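Local coordinates for protein chitooligosaccharidolytic beta-N-acetylglucosaminidase (Ostrinia furnacalis, PDB 3NSM) that hydrolyses terminal beta-linked N-acetylglucosamine units one at a time from the non-reducing ends of chitooligosaccharides, preferring short chains, at residues D227-P232 against C304-C309; P279-E284 against G343-S348. All coordinates share one frame; numbering follows the deposited sequence.

Contact 1: residues D227-P232 against C304-C309; sequences DSQSFP and CVEPPC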
loop_
_atom_site.group_PDB
_atom_site.type_symbol
_atom_site.label_atom_id
_atom_site.label_comp_id
_atom_site.label_asym_id
_atom_site.label_seq_id
_atom_site.Cartn_x
_atom_site.Cartn_y
_atom_site.Cartn_z
ATOM N N ASP A 227 -18.978 -7.957 -11.877
ATOM C CA ASP A 227 -18.148 -8.984 -12.447
ATOM C C ASP A 227 -18.581 -10.336 -11.933
ATOM O O ASP A 227 -19.575 -10.435 -11.298
ATOM C CB ASP A 227 -16.678 -8.738 -12.220
ATOM C CG ASP A 227 -15.826 -9.120 -13.417
ATOM O OD1 ASP A 227 -15.712 -10.300 -13.752
ATOM O OD2 ASP A 227 -15.245 -8.223 -13.989
ATOM N N SER A 228 -17.834 -11.372 -12.243
ATOM C CA SER A 228 -18.173 -12.719 -11.847
ATOM C C SER A 228 -18.250 -12.924 -10.332
ATOM O O SER A 228 -19.082 -13.620 -9.833
ATOM C CB SER A 228 -17.137 -13.669 -12.397
ATOM O OG SER A 228 -16.924 -13.408 -13.722
ATOM N N GLN A 229 -17.338 -12.299 -9.631
ATOM C CA GLN A 229 -17.116 -12.492 -8.193
ATOM C C GLN A 229 -18.162 -11.851 -7.282
ATOM O O GLN A 229 -18.373 -12.326 -6.155
ATOM C CB GLN A 229 -15.720 -11.994 -7.801
ATOM C CG GLN A 229 -14.568 -12.869 -8.273
ATOM C CD GLN A 229 -14.044 -12.507 -9.664
ATOM O OE1 GLN A 229 -14.669 -11.748 -10.406
ATOM N NE2 GLN A 229 -12.888 -13.065 -10.021
ATOM N N SER A 230 -18.793 -10.769 -7.744
ATOM C CA SER A 230 -19.833 -10.098 -6.960
ATOM C C SER A 230 -20.683 -9.110 -7.756
ATOM O O SER A 230 -20.279 -8.637 -8.832
ATOM C CB SER A 230 -19.227 -9.395 -5.740
ATOM O OG SER A 230 -18.483 -8.250 -6.120
ATOM N N PHE A 231 -21.853 -8.802 -7.197
ATOM C CA PHE A 231 -22.794 -7.853 -7.767
ATOM C C PHE A 231 -23.204 -6.863 -6.669
ATOM O O PHE A 231 -24.272 -7.008 -6.077
ATOM C CB PHE A 231 -24.024 -8.606 -8.287
ATOM C CG PHE A 231 -24.825 -7.855 -9.310
ATOM C CD1 PHE A 231 -24.895 -8.315 -10.624
ATOM C CD2 PHE A 231 -25.535 -6.707 -8.967
ATOM C CE1 PHE A 231 -25.649 -7.631 -11.577
ATOM C CE2 PHE A 231 -26.280 -6.016 -9.917
ATOM C CZ PHE A 231 -26.340 -6.480 -11.216
ATOM N N PRO A 232 -22.348 -5.865 -6.376
ATOM C CA PRO A 232 -22.665 -4.902 -5.312
ATOM C C PRO A 232 -23.628 -3.798 -5.721
ATOM O O PRO A 232 -24.104 -3.063 -4.859
ATOM C CB PRO A 232 -21.295 -4.307 -4.969
ATOM C CG PRO A 232 -20.554 -4.348 -6.257
ATOM C CD PRO A 232 -21.027 -5.595 -6.979
ATOM N N CYS A 304 -12.701 -20.494 -18.705
ATOM C CA CYS A 304 -12.565 -19.048 -18.502
ATOM C C CYS A 304 -11.151 -18.592 -18.136
ATOM O O CYS A 304 -10.287 -19.406 -17.789
ATOM C CB CYS A 304 -13.587 -18.547 -17.467
ATOM S SG CYS A 304 -13.336 -19.204 -15.814
ATOM N N VAL A 305 -10.942 -17.278 -18.222
ATOM C CA VAL A 305 -9.659 -16.635 -17.936
ATOM C C VAL A 305 -9.265 -16.762 -16.461
ATOM O O VAL A 305 -8.095 -16.981 -16.152
ATOM C CB VAL A 305 -9.680 -15.138 -18.358
ATOM C CG1 VAL A 305 -8.350 -14.466 -18.071
ATOM C CG2 VAL A 305 -10.012 -15.007 -19.838
ATOM N N GLU A 306 -10.239 -16.627 -15.564
ATOM C CA GLU A 306 -9.999 -16.705 -14.119
ATOM C C GLU A 306 -11.263 -17.178 -13.391
ATOM O O GLU A 306 -12.371 -16.885 -13.831
ATOM C CB GLU A 306 -9.507 -15.349 -13.560
ATOM C CG GLU A 306 -10.554 -14.226 -13.552
ATOM C CD GLU A 306 -10.042 -12.908 -12.968
ATOM O OE1 GLU A 306 -10.703 -12.358 -12.057
ATOM O OE2 GLU A 306 -8.985 -12.425 -13.420
ATOM N N PRO A 307 -11.101 -17.922 -12.280
ATOM C CA PRO A 307 -12.281 -18.393 -11.559
ATOM C C PRO A 307 -12.971 -17.241 -10.830
ATOM O O PRO A 307 -12.295 -16.318 -10.378
ATOM C CB PRO A 307 -11.701 -19.386 -10.558
ATOM C CG PRO A 307 -10.311 -18.915 -10.325
ATOM C CD PRO A 307 -9.849 -18.347 -11.630
ATOM N N PRO A 308 -14.309 -17.286 -10.713
ATOM C CA PRO A 308 -15.194 -18.340 -11.211
ATOM C C PRO A 308 -15.601 -18.118 -12.665
ATOM O O PRO A 308 -15.758 -16.971 -13.094
ATOM C CB PRO A 308 -16.423 -18.190 -10.325
ATOM C CG PRO A 308 -16.482 -16.714 -10.033
ATOM C CD PRO A 308 -15.059 -16.225 -10.014
ATOM N N CYS A 309 -15.790 -19.204 -13.409
ATOM C CA CYS A 309 -16.330 -19.091 -14.762
ATOM C C CYS A 309 -17.802 -18.701 -14.691
ATOM O O CYS A 309 -18.424 -18.800 -13.629
ATOM C CB CYS A 309 -16.140 -20.396 -15.543
ATOM S SG CYS A 309 -14.414 -20.931 -15.743
HETATM O O HOH W 1 -12.237 -15.107 -7.986
#

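Contact 2: residues P279-E284 against G343-S348; sequences PAHVGE and GGDEVS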
loop_
_atom_site.group_PDB
_atom_site.type_symbol
_atom_site.label_atom_id
_atom_site.label_comp_id
_atom_site.label_asym_id
_atom_site.label_seq_id
_atom_site.Cartn_x
_atom_site.Cartn_y
_atom_site.Cartn_z
ATOM N N PRO A 279 -21.037 -10.141 -22.399
ATOM C CA PRO A 279 -21.732 -11.231 -21.695
ATOM C C PRO A 279 -20.831 -12.161 -20.881
ATOM O O PRO A 279 -21.338 -13.072 -20.223
ATOM C CB PRO A 279 -22.382 -12.012 -22.840
ATOM C CG PRO A 279 -21.418 -11.862 -23.976
ATOM C CD PRO A 279 -20.684 -10.542 -23.777
ATOM N N ALA A 280 -19.518 -11.964 -20.934
ATOM C CA ALA A 280 -18.622 -12.644 -20.003
ATOM C C ALA A 280 -18.583 -11.843 -18.697
ATOM O O ALA A 280 -19.299 -10.848 -18.560
ATOM C CB ALA A 280 -17.234 -12.794 -20.597
ATOM N N HIS A 281 -17.769 -12.276 -17.735
ATOM C CA HIS A 281 -17.629 -11.546 -16.469
ATOM C C HIS A 281 -18.962 -11.395 -15.741
ATOM O O HIS A 281 -19.275 -10.332 -15.202
ATOM C CB HIS A 281 -17.009 -10.165 -16.706
ATOM C CG HIS A 281 -15.547 -10.206 -17.018
ATOM N ND1 HIS A 281 -15.038 -10.863 -18.117
ATOM C CD2 HIS A 281 -14.487 -9.649 -16.389
ATOM C CE1 HIS A 281 -13.725 -10.725 -18.140
ATOM N NE2 HIS A 281 -13.366 -9.985 -17.106
ATOM N N VAL A 282 -19.744 -12.468 -15.714
ATOM C CA VAL A 282 -20.985 -12.535 -14.941
ATOM C C VAL A 282 -21.012 -13.818 -14.164
ATOM O O VAL A 282 -20.443 -14.771 -14.561
ATOM C CB VAL A 282 -22.272 -12.342 -15.757
ATOM C CG1 VAL A 282 -22.224 -11.074 -16.514
ATOM C CG2 VAL A 282 -22.521 -13.488 -16.663
ATOM N N GLY A 283 -21.618 -13.790 -13.004
ATOM C CA GLY A 283 -21.634 -14.925 -12.140
ATOM C C GLY A 283 -22.553 -14.719 -10.961
ATOM O O GLY A 283 -23.742 -14.873 -11.041
ATOM N N GLU A 284 -21.958 -14.320 -9.857
ATOM C CA GLU A 284 -22.677 -14.147 -8.624
ATOM C C GLU A 284 -23.786 -13.174 -8.834
ATOM O O GLU A 284 -23.601 -12.164 -9.435
ATOM C CB GLU A 284 -21.745 -13.662 -7.530
ATOM C CG GLU A 284 -20.790 -14.679 -7.031
ATOM C CD GLU A 284 -21.436 -15.702 -6.108
ATOM O OE1 GLU A 284 -20.857 -16.750 -5.909
ATOM O OE2 GLU A 284 -22.504 -15.426 -5.607
ATOM N N GLY A 343 -18.424 -3.252 -21.528
ATOM C CA GLY A 343 -17.452 -4.302 -21.302
ATOM C C GLY A 343 -16.933 -4.881 -22.591
ATOM O O GLY A 343 -16.023 -4.324 -23.212
ATOM N N GLY A 344 -17.517 -5.998 -23.002
ATOM C CA GLY A 344 -17.066 -6.689 -24.201
ATOM C C GLY A 344 -15.777 -7.438 -23.958
ATOM O O GLY A 344 -15.032 -7.725 -24.892
ATOM N N ASP A 345 -15.509 -7.745 -22.694
ATOM C CA ASP A 345 -14.373 -8.583 -22.339
ATOM C C ASP A 345 -14.494 -9.946 -22.994
ATOM O O ASP A 345 -15.604 -10.451 -23.187
ATOM C CB ASP A 345 -14.275 -8.737 -20.826
ATOM C CG ASP A 345 -13.367 -7.713 -20.202
ATOM O OD1 ASP A 345 -13.763 -7.102 -19.187
ATOM O OD2 ASP A 345 -12.252 -7.515 -20.735
ATOM N N GLU A 346 -13.345 -10.535 -23.318
ATOM C CA GLU A 346 -13.283 -11.734 -24.148
ATOM C C GLU A 346 -14.239 -12.832 -23.699
ATOM O O GLU A 346 -14.213 -13.275 -22.549
ATOM C CB GLU A 346 -11.844 -12.262 -24.239
ATOM C CG GLU A 346 -11.629 -13.393 -25.271
ATOM C CD GLU A 346 -11.932 -12.983 -26.717
ATOM O OE1 GLU A 346 -11.919 -11.773 -27.029
ATOM O OE2 GLU A 346 -12.185 -13.886 -27.544
ATOM N N VAL A 347 -15.087 -13.254 -24.630
ATOM C CA VAL A 347 -16.053 -14.309 -24.383
ATOM C C VAL A 347 -15.414 -15.670 -24.604
ATOM O O VAL A 347 -14.600 -15.846 -25.506
ATOM C CB VAL A 347 -17.297 -14.141 -25.274
ATOM C CG1 VAL A 347 -18.297 -15.263 -25.040
ATOM C CG2 VAL A 347 -17.946 -12.813 -24.990
ATOM N N SER A 348 -15.777 -16.618 -23.748
ATOM C CA SER A 348 -15.355 -18.001 -23.880
ATOM C C SER A 348 -16.276 -18.735 -24.843
ATOM O O SER A 348 -17.505 -18.684 -24.726
ATOM C CB SER A 348 -15.341 -18.704 -22.526
ATOM O OG SER A 348 -14.870 -20.037 -22.654
HETATM O O HOH W 2 -17.802 -9.781 -21.758
#

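Contact 1: residues D227-P232 against C304-C309
Gln-229 lays its side chain against the ring of Pro-308 and reaches past it to Glu-306, and these two meetings divide the contact into a close-packed half and a looser, watered one. On the packed side, CG of Gln-229 sits 3.8 Å from CD of Pro-308, while CB of Ser-228 rests 3.9 Å from CG of the same ring. That CB also lies 3.6 Å from the backbone O of Pro-308. The peptide before Pro-308 is cis. Trp-562 of the second subunit packs on both Gln-229 and Pro-308, which puts this half of the contact at the dimer interface.

Both segments belong to loops of the family 20 catalytic barrel. Segment 227-232 follows barrel strand 220-224; the ends of loop segment 304-309 are joined by the Cys-304 to Cys-309 disulfide. Between them stand Val-305, an important determinant of glycosidic bond specificity, and Glu-306, essential for binding chitooligosaccharides.

The polar side is looser: Glu-306 is partly exposed and a water takes part. The Gln-229 chain bends at chi2 (89°), which turns its amide toward Glu-306; NE2 donates to OE1 of Glu-306 at 3.1 Å, with an N-H...O angle of 146°. The acceptor uses its anti lone pair and stands slightly out of the amide plane, and the carboxylate is turned nearly perpendicular to that amide. The water accepts from NE2 of Gln-229 at 3.0 Å and donates to the O of Pro-307 at 2.7 Å. An alanine in place of Gln-229 would probably leave the Glu-306 carboxylate freer to swing and open a gap beside the Pro-308 ring. Arg-198, through a weak hydrogen bond to OE1 of Gln-229 and a long, weak ion pair to Glu-306, reaches both partners from outside the two segments.

Contact 2: residues P279-E284 against G343-S348
The loops that leave the C-terminal ends of neighbouring barrel strands 271-278 and 340-343 meet here at the active site, where Asp-345 lies over a face of the His-281 ring. The carboxylate is tilted only 19° from the imidazole plane, and OD1 of Asp-345 is displaced toward the rim, with NE2 of His-281 its nearest ring atom at 3.6 Å. The CB of Asp-345 comes closer still, 3.4 Å from CE1 of His-281, so the aspartate covers the ring with its methylene as well as its oxygen. No hydrogen bond joins the two side chains. His-281 has CG anti to its carbonyl carbon (chi1 -74°), which carries the ring across to the aspartate.

Away from the ring the contact is made by smaller groups. The methyl of Ala-280 packs on backbone, 3.6 Å from the O of Glu-346, and in an apolar meeting CG of Pro-279 comes 3.7 Å from CG2 of Val-347. Trp-378 and Trp-352 pack on both Pro-279 and Val-347. One water ties the backbones together, accepting from the N of Ala-280 at 2.9 Å and donating to the O of Asp-345 at 2.7 Å. The CB of Glu-346 points away from 279-284, and its OE2 is hydrogen-bonded to Thr-405. The active-site role of Glu-346 is inferred; an aspartate directly followed by a glutamate after the fourth strand is the hallmark of family 20 hexosaminidases, and Asp-345 and Glu-346 probably correspond to it.

Overall arrangement
Contacts 1 and 2 have centres about 8 Å apart, at the C-terminal end of the eight-stranded parallel barrel of the catalytic domain. Their segments alternate along the chain: 227-232, 279-284, 304-309, then 343-348. Segments 227-232, 279-284 and 343-348 follow the second, third and fourth barrel strands, while 304-309 comes later in the connection from strand 271-278 to 340-343, between the short strands 292-293 and 311-312. The contacts also touch: the O of Ser-228 lies 3.0 Å from the N of Glu-284, a probable hydrogen bond, and Asp-227 packs on His-281. The inferred charge-relay residues Asp-227, His-281 and Glu-346 are thus gathered beside the loop carrying Val-305 and Glu-306.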